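Local coordinates for coenzyme F420-dependent N(5),N(10)-methenyltetrahydromethanopterin reductase-related protein (Desulfurobacterium thermolithotrophum DSM 11699, PDB 6HUZ) that binds the iron-guanylylpyridinol cofactor and, as a bacterial paralog of [Fe]-hydrogenase, uses tetrahydrofolate derivatives as substrates, probably in hydrogen-dependent hydride transfer, at residues M1-Y6 / A82-L87; A111-T116 / I140-M145; Y159-N164 / E175-L180. One frame throughout, in Å; residues are numbered along the deposited sequence.

Interaction 1: residues M1-Y6 / A82-L87; sequences MRVTVY and AEVAIL
R2-Y6 and V84-L87 are neighbouring parallel strands in the sheet of a Rossmann-like domain. V3 pairs with V84, and the register holds to Y6 and L87.

Three straight backbone bonds join the strands. T4 N donates to V84 O and I86 N to T4 O. Y6 N donates to I86 O at 2.7 Å. At the start of the pairing, R2 O takes E83 N at 2.9 Å and, weakly, V84 N.

One side chain adds a polar bond. E83 runs extended beyond CG (chi2 173°), and its OE1 accepts R2 N at 3.0 Å. The N-H meets the carboxylate from above its plane. E83 OE2 makes a salt bridge with K179, so the carboxylate is held at both oxygens. T4 OG1 bonds A78 O, and Y6 OH bonds D75 O.

Apolar contacts lie on both faces. On one, V3 CG1 reaches I86 CD1 at 4.0 Å, and M1 SD touches V84 CG2. L183 of helix 174-186 packs on V3 and V84. On the other, Y6 CB meets L87 CD2 at 3.9 Å. Y6 also lines the cofactor pocket. At the edge of its ring, CE2 lies 4.0 Å from A85 CB.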
loop_
_atom_site.group_PDB
_atom_site.type_symbol
_atom_site.label_atom_id
_atom_site.label_comp_id
_atom_site.label_asym_id
_atom_site.label_seq_id
_atom_site.Cartn_x
_atom_site.Cartn_y
_atom_site.Cartn_z
ATOM N N MET A 1 35.722 14.563 -14.323
ATOM C CA MET A 1 35.900 14.059 -12.964
ATOM C C MET A 1 36.323 12.575 -13.001
ATOM O O MET A 1 36.185 11.921 -14.038
ATOM C CB MET A 1 34.615 14.310 -12.122
ATOM C CG MET A 1 33.588 13.165 -12.134
ATOM S SD MET A 1 32.083 13.514 -11.139
ATOM C CE MET A 1 31.399 14.933 -11.997
ATOM N N ARG A 2 36.881 12.063 -11.891
ATOM C CA ARG A 2 37.332 10.673 -11.827
ATOM C C ARG A 2 36.175 9.821 -11.266
ATOM O O ARG A 2 35.773 10.011 -10.117
ATOM C CB ARG A 2 38.585 10.532 -10.944
ATOM C CG ARG A 2 39.879 11.165 -11.540
ATOM C CD ARG A 2 41.012 10.181 -11.742
ATOM N NE ARG A 2 41.733 10.458 -12.990
ATOM C CZ ARG A 2 41.996 9.568 -13.948
ATOM N NH1 ARG A 2 42.654 9.937 -15.041
ATOM N NH2 ARG A 2 41.601 8.304 -13.822
ATOM N N VAL A 3 35.640 8.902 -12.074
ATOM C CA VAL A 3 34.516 8.037 -11.660
ATOM C C VAL A 3 34.933 6.574 -11.795
ATOM O O VAL A 3 35.515 6.199 -12.813
ATOM C CB VAL A 3 33.294 8.257 -12.590
ATOM C CG1 VAL A 3 32.061 7.503 -12.098
ATOM C CG2 VAL A 3 32.994 9.727 -12.790
ATOM N N THR A 4 34.615 5.759 -10.802
ATOM C CA THR A 4 34.879 4.329 -10.839
ATOM C C THR A 4 33.522 3.640 -10.744
ATOM O O THR A 4 32.746 3.892 -9.811
ATOM C CB THR A 4 35.778 3.835 -9.699
ATOM O OG1 THR A 4 37.056 4.459 -9.814
ATOM C CG2 THR A 4 35.962 2.314 -9.722
ATOM N N VAL A 5 33.235 2.770 -11.707
ATOM C CA VAL A 5 32.003 1.987 -11.727
ATOM C C VAL A 5 32.457 0.632 -11.280
ATOM O O VAL A 5 33.435 0.102 -11.816
ATOM C CB VAL A 5 31.356 1.941 -13.127
ATOM C CG1 VAL A 5 30.216 0.920 -13.161
ATOM C CG2 VAL A 5 30.853 3.340 -13.526
ATOM N N TYR A 6 31.786 0.075 -10.298
ATOM C CA TYR A 6 32.135 -1.238 -9.774
ATOM C C TYR A 6 31.123 -2.224 -10.299
ATOM O O TYR A 6 29.974 -2.107 -9.942
ATOM C CB TYR A 6 32.127 -1.196 -8.242
ATOM C CG TYR A 6 33.383 -0.554 -7.691
ATOM C CD1 TYR A 6 34.540 -1.295 -7.503
ATOM C CD2 TYR A 6 33.419 0.798 -7.376
ATOM C CE1 TYR A 6 35.715 -0.699 -7.048
ATOM C CE2 TYR A 6 34.589 1.404 -6.914
ATOM C CZ TYR A 6 35.724 0.641 -6.714
ATOM O OH TYR A 6 36.883 1.235 -6.256
ATOM N N ALA A 82 39.184 7.924 -7.228
ATOM C CA ALA A 82 37.758 8.020 -7.434
ATOM C C ALA A 82 37.023 9.116 -6.628
ATOM O O ALA A 82 37.021 9.083 -5.397
ATOM C CB ALA A 82 37.130 6.662 -7.163
ATOM N N GLU A 83 36.392 10.077 -7.333
ATOM C CA GLU A 83 35.599 11.140 -6.693
ATOM C C GLU A 83 34.177 10.605 -6.522
ATOM O O GLU A 83 33.439 11.037 -5.634
ATOM C CB GLU A 83 35.496 12.375 -7.580
ATOM C CG GLU A 83 36.749 13.199 -7.693
ATOM C CD GLU A 83 36.500 14.250 -8.744
ATOM O OE1 GLU A 83 37.126 14.172 -9.824
ATOM O OE2 GLU A 83 35.648 15.134 -8.498
ATOM N N VAL A 84 33.777 9.698 -7.420
ATOM C CA VAL A 84 32.461 9.057 -7.401
ATOM C C VAL A 84 32.726 7.542 -7.568
ATOM O O VAL A 84 33.423 7.140 -8.498
ATOM C CB VAL A 84 31.520 9.550 -8.524
ATOM C CG1 VAL A 84 30.239 8.706 -8.555
ATOM C CG2 VAL A 84 31.181 11.027 -8.361
ATOM N N ALA A 85 32.169 6.728 -6.681
ATOM C CA ALA A 85 32.296 5.276 -6.735
ATOM C C ALA A 85 30.864 4.762 -6.878
ATOM O O ALA A 85 30.045 4.988 -5.987
ATOM C CB ALA A 85 32.947 4.743 -5.461
ATOM N N ILE A 86 30.540 4.135 -8.020
ATOM C CA ILE A 86 29.205 3.628 -8.284
ATOM C C ILE A 86 29.186 2.114 -8.129
ATOM O O ILE A 86 29.931 1.423 -8.822
ATOM C CB ILE A 86 28.662 4.054 -9.661
ATOM C CG1 ILE A 86 28.570 5.596 -9.738
ATOM C CG2 ILE A 86 27.245 3.427 -9.845
ATOM C CD1 ILE A 86 28.461 6.155 -11.115
ATOM N N LEU A 87 28.312 1.602 -7.243
ATOM C CA LEU A 87 28.238 0.171 -7.001
ATOM C C LEU A 87 27.190 -0.551 -7.835
ATOM O O LEU A 87 26.042 -0.664 -7.399
ATOM C CB LEU A 87 28.020 -0.075 -5.502
ATOM C CG LEU A 87 29.102 0.508 -4.584
ATOM C CD1 LEU A 87 28.725 0.346 -3.133
ATOM C CD2 LEU A 87 30.471 -0.159 -4.830
#

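Interaction 2: residues A111-T116 / I140-M145; sequences AVICTT and IGFSTM. With FE9 (iron-guanylyl pyridinol cofactor), chain B.
The outer pair of strands of the parallel sheet, V112-T115 and G141-T144, meets here, and the C-terminal end of the first leads to the cofactor. Five backbone bonds run from A111 to M145. G141 N to A111 O is nearly straight at the hydrogen (172°). I113 N donates to G141 O at 2.8 Å and S143 N to I113 O. The T115 N to S143 O bond is longer, 3.2 Å, and more bent (151°). M145 N closes the series on T115 O.

At G141 no side chain stands on the strand. V112 CG2, anti to the backbone N, lies 3.5 Å from G141 O. On the opposite face I113 CD1 meets both I140 CG2, at 3.9 Å, and F142 CE2. The I113 and F142 side chains run alongside one another.

In this Rossmann-like sheet, 141-144 is the outermost strand on its side. The sheet continues on its other side through V112 and C114, which bond strand 84-87. Beyond the edge, S143 OG bonds A162 O and T144 OG1 bonds L160 O, which ties it to strand 158-163.

C114 SG packs on M145 CG at 4.0 Å. T116 carries the strand into the cofactor site: its OG1 bonds L87 O and lies 3.2 Å from C7 of the cofactor. A bound water coordinates the cofactor iron and donates to cofactor O2 at 2.6 Å.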
loop_
_atom_site.group_PDB
_atom_site.type_symbol
_atom_site.label_atom_id
_atom_site.label_comp_id
_atom_site.label_asym_id
_atom_site.label_seq_id
_atom_site.Cartn_x
_atom_site.Cartn_y
_atom_site.Cartn_z
ATOM N N ALA A 111 34.884 12.080 -1.377
ATOM C CA ALA A 111 34.322 11.205 -2.410
ATOM C C ALA A 111 32.879 10.829 -2.017
ATOM O O ALA A 111 32.534 10.911 -0.835
ATOM C CB ALA A 111 35.137 9.930 -2.518
ATOM N N VAL A 112 32.047 10.400 -2.985
ATOM C CA VAL A 112 30.661 9.977 -2.695
ATOM C C VAL A 112 30.519 8.528 -3.203
ATOM O O VAL A 112 30.965 8.216 -4.302
ATOM C CB VAL A 112 29.567 10.937 -3.265
ATOM C CG1 VAL A 112 29.769 11.217 -4.750
ATOM C CG2 VAL A 112 28.125 10.431 -2.980
ATOM N N ILE A 113 29.927 7.642 -2.378
ATOM C CA ILE A 113 29.692 6.242 -2.720
ATOM C C ILE A 113 28.217 6.178 -3.148
ATOM O O ILE A 113 27.367 6.673 -2.414
ATOM C CB ILE A 113 29.969 5.324 -1.490
ATOM C CG1 ILE A 113 31.481 5.183 -1.261
ATOM C CG2 ILE A 113 29.296 3.960 -1.655
ATOM C CD1 ILE A 113 31.863 4.553 0.088
ATOM N N CYS A 114 27.916 5.582 -4.323
ATOM C CA CYS A 114 26.556 5.481 -4.838
ATOM C C CYS A 114 26.134 4.064 -5.005
ATOM O O CYS A 114 26.891 3.280 -5.569
ATOM C CB CYS A 114 26.421 6.207 -6.172
ATOM S SG CYS A 114 26.831 7.957 -6.113
ATOM N N THR A 115 24.894 3.730 -4.573
ATOM C CA THR A 115 24.413 2.376 -4.800
ATOM C C THR A 115 23.524 2.456 -6.024
ATOM O O THR A 115 23.202 3.559 -6.493
ATOM C CB THR A 115 23.718 1.801 -3.586
ATOM O OG1 THR A 115 22.648 2.663 -3.171
ATOM C CG2 THR A 115 24.714 1.515 -2.446
ATOM N N THR A 116 23.153 1.303 -6.561
ATOM C CA THR A 116 22.256 1.205 -7.715
ATOM C C THR A 116 20.999 0.402 -7.212
ATOM O O THR A 116 20.754 0.373 -6.015
ATOM C CB THR A 116 22.989 0.596 -8.913
ATOM O OG1 THR A 116 23.390 -0.738 -8.584
ATOM C CG2 THR A 116 24.185 1.435 -9.333
ATOM N N ILE A 140 33.152 11.201 3.616
ATOM C CA ILE A 140 32.553 10.434 2.533
ATOM C C ILE A 140 31.048 10.589 2.494
ATOM O O ILE A 140 30.373 10.460 3.519
ATOM C CB ILE A 140 32.969 8.947 2.582
ATOM C CG1 ILE A 140 34.505 8.845 2.344
ATOM C CG2 ILE A 140 32.182 8.141 1.541
ATOM C CD1 ILE A 140 34.973 7.582 1.747
ATOM N N GLY A 141 30.546 10.858 1.288
ATOM C CA GLY A 141 29.129 11.026 1.025
ATOM C C GLY A 141 28.472 9.754 0.536
ATOM O O GLY A 141 29.120 8.891 -0.045
ATOM N N PHE A 142 27.171 9.630 0.774
ATOM C CA PHE A 142 26.384 8.456 0.366
ATOM C C PHE A 142 25.171 8.881 -0.398
ATOM O O PHE A 142 24.391 9.675 0.101
ATOM C CB PHE A 142 25.945 7.652 1.593
ATOM C CG PHE A 142 27.142 7.016 2.238
ATOM C CD1 PHE A 142 27.894 7.707 3.170
ATOM C CD2 PHE A 142 27.557 5.746 1.867
ATOM C CE1 PHE A 142 28.997 7.122 3.758
ATOM C CE2 PHE A 142 28.669 5.176 2.446
ATOM C CZ PHE A 142 29.385 5.868 3.383
ATOM N N SER A 143 24.999 8.362 -1.607
ATOM C CA SER A 143 23.849 8.705 -2.442
ATOM C C SER A 143 23.634 7.577 -3.440
ATOM O O SER A 143 24.022 6.445 -3.151
ATOM C CB SER A 143 24.093 10.029 -3.154
ATOM O OG SER A 143 22.971 10.460 -3.903
ATOM N N THR A 144 23.006 7.854 -4.592
ATOM C CA THR A 144 22.717 6.812 -5.576
ATOM C C THR A 144 22.823 7.312 -6.997
ATOM O O THR A 144 22.718 8.503 -7.267
ATOM C CB THR A 144 21.201 6.273 -5.454
ATOM O OG1 THR A 144 20.235 7.292 -5.798
ATOM C CG2 THR A 144 20.834 5.723 -4.071
ATOM N N MET A 145 23.006 6.366 -7.921
ATOM C CA MET A 145 23.019 6.642 -9.347
ATOM C C MET A 145 22.158 5.495 -9.852
ATOM O O MET A 145 22.610 4.649 -10.609
ATOM C CB MET A 145 24.440 6.667 -9.941
ATOM C CG MET A 145 25.150 8.025 -9.726
ATOM S SD MET A 145 24.420 9.480 -10.531
ATOM C CE MET A 145 24.821 9.201 -12.181
HETATM O O2 FE9 B . 19.299 -5.936 -12.932
HETATM FE FE FE9 B . 19.255 -2.827 -12.078
HETATM C C1F FE9 B . 19.769 -2.612 -13.823
HETATM O O1F FE9 B . 20.089 -2.474 -14.900
HETATM C C2F FE9 B . 18.169 -1.358 -12.262
HETATM O O2F FE9 B . 17.531 -0.433 -12.378
HETATM C C8 FE9 B . 20.678 -1.800 -11.337
HETATM O O18 FE9 B . 20.649 -0.584 -11.273
HETATM C C7 FE9 B . 21.886 -2.546 -10.794
HETATM C C6 FE9 B . 21.718 -3.971 -11.239
HETATM N N1 FE9 B . 20.519 -4.307 -11.891
HETATM C C5 FE9 B . 22.791 -4.953 -11.011
HETATM C C5M FE9 B . 24.030 -4.540 -10.270
HETATM C C4 FE9 B . 22.584 -6.333 -11.479
HETATM C C3 FE9 B . 21.309 -6.684 -12.163
HETATM C C3M FE9 B . 21.034 -8.070 -12.688
HETATM C C2 FE9 B . 20.277 -5.599 -12.364
HETATM O O3P FE9 B . 23.556 -7.238 -11.182
HETATM P P1 FE9 B . 24.653 -7.758 -12.247
HETATM O O1P FE9 B . 24.174 -7.509 -13.597
HETATM O O2P FE9 B . 24.747 -9.363 -12.070
HETATM O "O5'" FE9 B . 25.997 -6.971 -11.912
HETATM C "C5'" FE9 B . 26.772 -7.238 -10.753
HETATM C "C4'" FE9 B . 28.231 -7.149 -11.185
HETATM O "O4'" FE9 B . 29.073 -7.230 -10.041
HETATM C "C1'" FE9 B . 30.264 -7.903 -10.427
HETATM C "C2'" FE9 B . 29.770 -8.998 -11.347
HETATM O "O2'" FE9 B . 30.781 -9.545 -12.205
HETATM C "C3'" FE9 B . 28.653 -8.292 -12.108
HETATM O "O3'" FE9 B . 29.089 -7.753 -13.357
HETATM N N9A FE9 B . 31.002 -8.334 -9.225
HETATM C C4A FE9 B . 31.907 -7.566 -8.665
HETATM N N3A FE9 B . 32.433 -6.365 -8.999
HETATM C C2A FE9 B . 33.421 -5.853 -8.236
HETATM N N2A FE9 B . 33.890 -4.633 -8.582
HETATM N N1A FE9 B . 33.936 -6.478 -7.159
HETATM C C6A FE9 B . 33.529 -7.699 -6.773
HETATM O O6A FE9 B . 34.000 -8.255 -5.767
HETATM C C5A FE9 B . 32.437 -8.324 -7.523
HETATM N N7A FE9 B . 31.747 -9.473 -7.462
HETATM C C8A FE9 B . 30.875 -9.465 -8.503
HETATM O O HOH W 1 17.514 -4.249 -12.081
#

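Interaction 3: residues Y159-N164 / E175-L180; sequences YLIATN and EQIEKL. With EDO (1,2-ethanediol), chain F.
I177 CG1 is anti to the carbonyl carbon (chi1 -68°), and chi2 of -70° swings CD1 toward the strand. I161 holds CG2 anti to its backbone N. This methyl faces the helix and touches two residues about one turn apart. It lies 3.9 Å from I177 CD1 and 3.8 Å from L180 CD1.

The I161 and I177 side chains run past one another in opposing senses. I161 and L180 cross at a slant instead. I161 CD1 reaches the L180 backbone, 3.8 Å from L180 C. L180 CB lies 4.0 Å from both I161 CG2 and I161 CD1.

I177 CD1 also packs tightly against a backbone carbonyl, 3.1 Å from A162 O. The same methyl passes near T163 CA, the next residue of the strand. The S143 side chain touches I161, I177 and L180. The contact is therefore packed against strand 141-144 as well.

E178 lies on the exposed side of the helix and takes no part in this packing. Its backbone O and its OE1 both lie within bonding distance of a 1,2-ethanediol hydroxyl, O2, at 2.8 and 2.9 Å. This molecule probably comes from the crystallisation liquor.

The axes of 159-163 and 175-180 run antiparallel (179°) and 9.5 Å apart. Strand 190-195 follows the helix and pairs in parallel with 158-163. This is the packing of a beta-alpha-beta unit, with the helix lying over its first strand.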
loop_
_atom_site.group_PDB
_atom_site.type_symbol
_atom_site.label_atom_id
_atom_site.label_comp_id
_atom_site.label_asym_id
_atom_site.label_seq_id
_atom_site.Cartn_x
_atom_site.Cartn_y
_atom_site.Cartn_z
ATOM N N TYR A 159 18.546 9.233 -14.146
ATOM C CA TYR A 159 19.103 8.607 -12.950
ATOM C C TYR A 159 18.284 9.131 -11.732
ATOM O O TYR A 159 17.860 10.296 -11.726
ATOM C CB TYR A 159 20.559 8.974 -12.718
ATOM C CG TYR A 159 21.543 8.260 -13.616
ATOM C CD1 TYR A 159 21.802 6.904 -13.459
ATOM C CD2 TYR A 159 22.225 8.943 -14.620
ATOM C CE1 TYR A 159 22.711 6.245 -14.272
ATOM C CE2 TYR A 159 23.144 8.293 -15.438
ATOM C CZ TYR A 159 23.380 6.940 -15.262
ATOM O OH TYR A 159 24.260 6.267 -16.064
ATOM N N LEU A 160 18.102 8.277 -10.717
ATOM C CA LEU A 160 17.453 8.643 -9.478
ATOM C C LEU A 160 18.617 8.843 -8.527
ATOM O O LEU A 160 19.425 7.920 -8.351
ATOM C CB LEU A 160 16.510 7.543 -8.979
ATOM C CG LEU A 160 15.416 7.120 -9.943
ATOM C CD1 LEU A 160 14.387 6.219 -9.219
ATOM C CD2 LEU A 160 14.719 8.307 -10.539
ATOM N N ILE A 161 18.713 10.053 -7.943
ATOM C CA ILE A 161 19.784 10.488 -7.039
ATOM C C ILE A 161 19.239 10.786 -5.663
ATOM O O ILE A 161 18.393 11.678 -5.473
ATOM C CB ILE A 161 20.555 11.712 -7.646
ATOM C CG1 ILE A 161 21.203 11.335 -8.985
ATOM C CG2 ILE A 161 21.631 12.259 -6.683
ATOM C CD1 ILE A 161 21.516 12.561 -9.852
ATOM N N ALA A 162 19.718 10.032 -4.690
ATOM C CA ALA A 162 19.232 10.169 -3.309
ATOM C C ALA A 162 19.652 11.467 -2.636
ATOM O O ALA A 162 20.813 11.824 -2.679
ATOM C CB ALA A 162 19.720 8.985 -2.473
ATOM N N THR A 163 18.705 12.149 -1.984
ATOM C CA THR A 163 18.971 13.388 -1.262
ATOM C C THR A 163 18.764 13.132 0.248
ATOM O O THR A 163 18.372 12.038 0.646
ATOM C CB THR A 163 18.015 14.502 -1.716
ATOM O OG1 THR A 163 16.712 14.221 -1.210
ATOM C CG2 THR A 163 17.986 14.673 -3.233
ATOM N N ASN A 164 19.016 14.167 1.075
ATOM C CA ASN A 164 18.850 14.087 2.526
ATOM C C ASN A 164 17.396 14.326 2.948
ATOM O O ASN A 164 17.099 14.298 4.141
ATOM C CB ASN A 164 19.731 15.132 3.216
ATOM C CG ASN A 164 21.206 14.962 2.929
ATOM O OD1 ASN A 164 21.774 13.887 3.136
ATOM N ND2 ASN A 164 21.871 16.015 2.444
ATOM N N GLU A 175 27.628 19.587 -2.622
ATOM C CA GLU A 175 28.680 19.468 -3.610
ATOM C C GLU A 175 28.659 18.075 -4.229
ATOM O O GLU A 175 28.800 17.933 -5.443
ATOM C CB GLU A 175 30.045 19.739 -2.973
ATOM C CG GLU A 175 31.146 19.930 -4.009
ATOM C CD GLU A 175 32.528 20.284 -3.490
ATOM O OE1 GLU A 175 32.644 20.712 -2.319
ATOM O OE2 GLU A 175 33.502 20.133 -4.265
ATOM N N GLN A 176 28.488 17.039 -3.394
ATOM C CA GLN A 176 28.465 15.667 -3.881
ATOM C C GLN A 176 27.254 15.460 -4.784
ATOM O O GLN A 176 27.400 14.897 -5.867
ATOM C CB GLN A 176 28.489 14.692 -2.699
ATOM C CG GLN A 176 29.887 14.651 -2.036
ATOM C CD GLN A 176 29.864 14.150 -0.598
ATOM O OE1 GLN A 176 28.808 14.088 0.059
ATOM N NE2 GLN A 176 31.037 13.787 -0.079
ATOM N N ILE A 177 26.073 15.929 -4.366
ATOM C CA ILE A 177 24.855 15.794 -5.174
ATOM C C ILE A 177 25.082 16.494 -6.549
ATOM O O ILE A 177 24.701 15.949 -7.581
ATOM C CB ILE A 177 23.626 16.405 -4.435
ATOM C CG1 ILE A 177 23.229 15.603 -3.176
ATOM C CG2 ILE A 177 22.428 16.511 -5.382
ATOM C CD1 ILE A 177 22.620 14.232 -3.477
ATOM N N GLU A 178 25.696 17.684 -6.560
ATOM C CA GLU A 178 25.958 18.411 -7.822
ATOM C C GLU A 178 26.808 17.557 -8.761
ATOM O O GLU A 178 26.567 17.544 -9.962
ATOM C CB GLU A 178 26.645 19.759 -7.571
ATOM C CG GLU A 178 25.727 20.831 -6.990
ATOM C CD GLU A 178 24.411 21.054 -7.714
ATOM O OE1 GLU A 178 24.426 21.235 -8.954
ATOM O OE2 GLU A 178 23.358 21.049 -7.037
ATOM N N LYS A 179 27.789 16.832 -8.225
ATOM C CA LYS A 179 28.641 15.981 -9.062
ATOM C C LYS A 179 27.796 14.894 -9.728
ATOM O O LYS A 179 27.971 14.641 -10.910
ATOM C CB LYS A 179 29.766 15.337 -8.243
ATOM C CG LYS A 179 30.872 16.299 -7.848
ATOM C CD LYS A 179 32.054 15.553 -7.299
ATOM C CE LYS A 179 32.943 16.442 -6.463
ATOM N NZ LYS A 179 34.199 15.745 -6.069
ATOM N N LEU A 180 26.860 14.275 -8.971
ATOM C CA LEU A 180 26.000 13.218 -9.496
ATOM C C LEU A 180 25.083 13.786 -10.551
ATOM O O LEU A 180 24.958 13.207 -11.634
ATOM C CB LEU A 180 25.208 12.569 -8.352
ATOM C CG LEU A 180 26.093 11.951 -7.262
ATOM C CD1 LEU A 180 25.260 11.205 -6.245
ATOM C CD2 LEU A 180 27.157 11.043 -7.866
HETATM C C1 EDO F . 25.063 19.789 -13.296
HETATM O O1 EDO F . 24.002 19.148 -14.010
HETATM C C2 EDO F . 24.944 19.456 -11.799
HETATM O O2 EDO F . 25.996 20.025 -11.028
#

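Overall arrangement
Interactions 1 and 2 belong to one parallel sheet, with centres about 9 Å apart. Strands 84-87 and 112-115 join them: L87 N lies 2.8 Å from C114 O, and I86 CG2 packs 3.7 Å from T116 CG2. Interaction 3 is about 8 Å from interaction 2 between centres. Its strand lies beyond the sheet edge, while its helix packs back over the sheet. There V84 CG1 lies 3.9 Å from L180 CD2, and M1 CE lies 3.6 Å from K179 O. Y6 and T116 bring interactions 1 and 2 to the iron-guanylylpyridinol cofactor. Interaction 3 stands further off, with the I161 side chain about 12 Å from it.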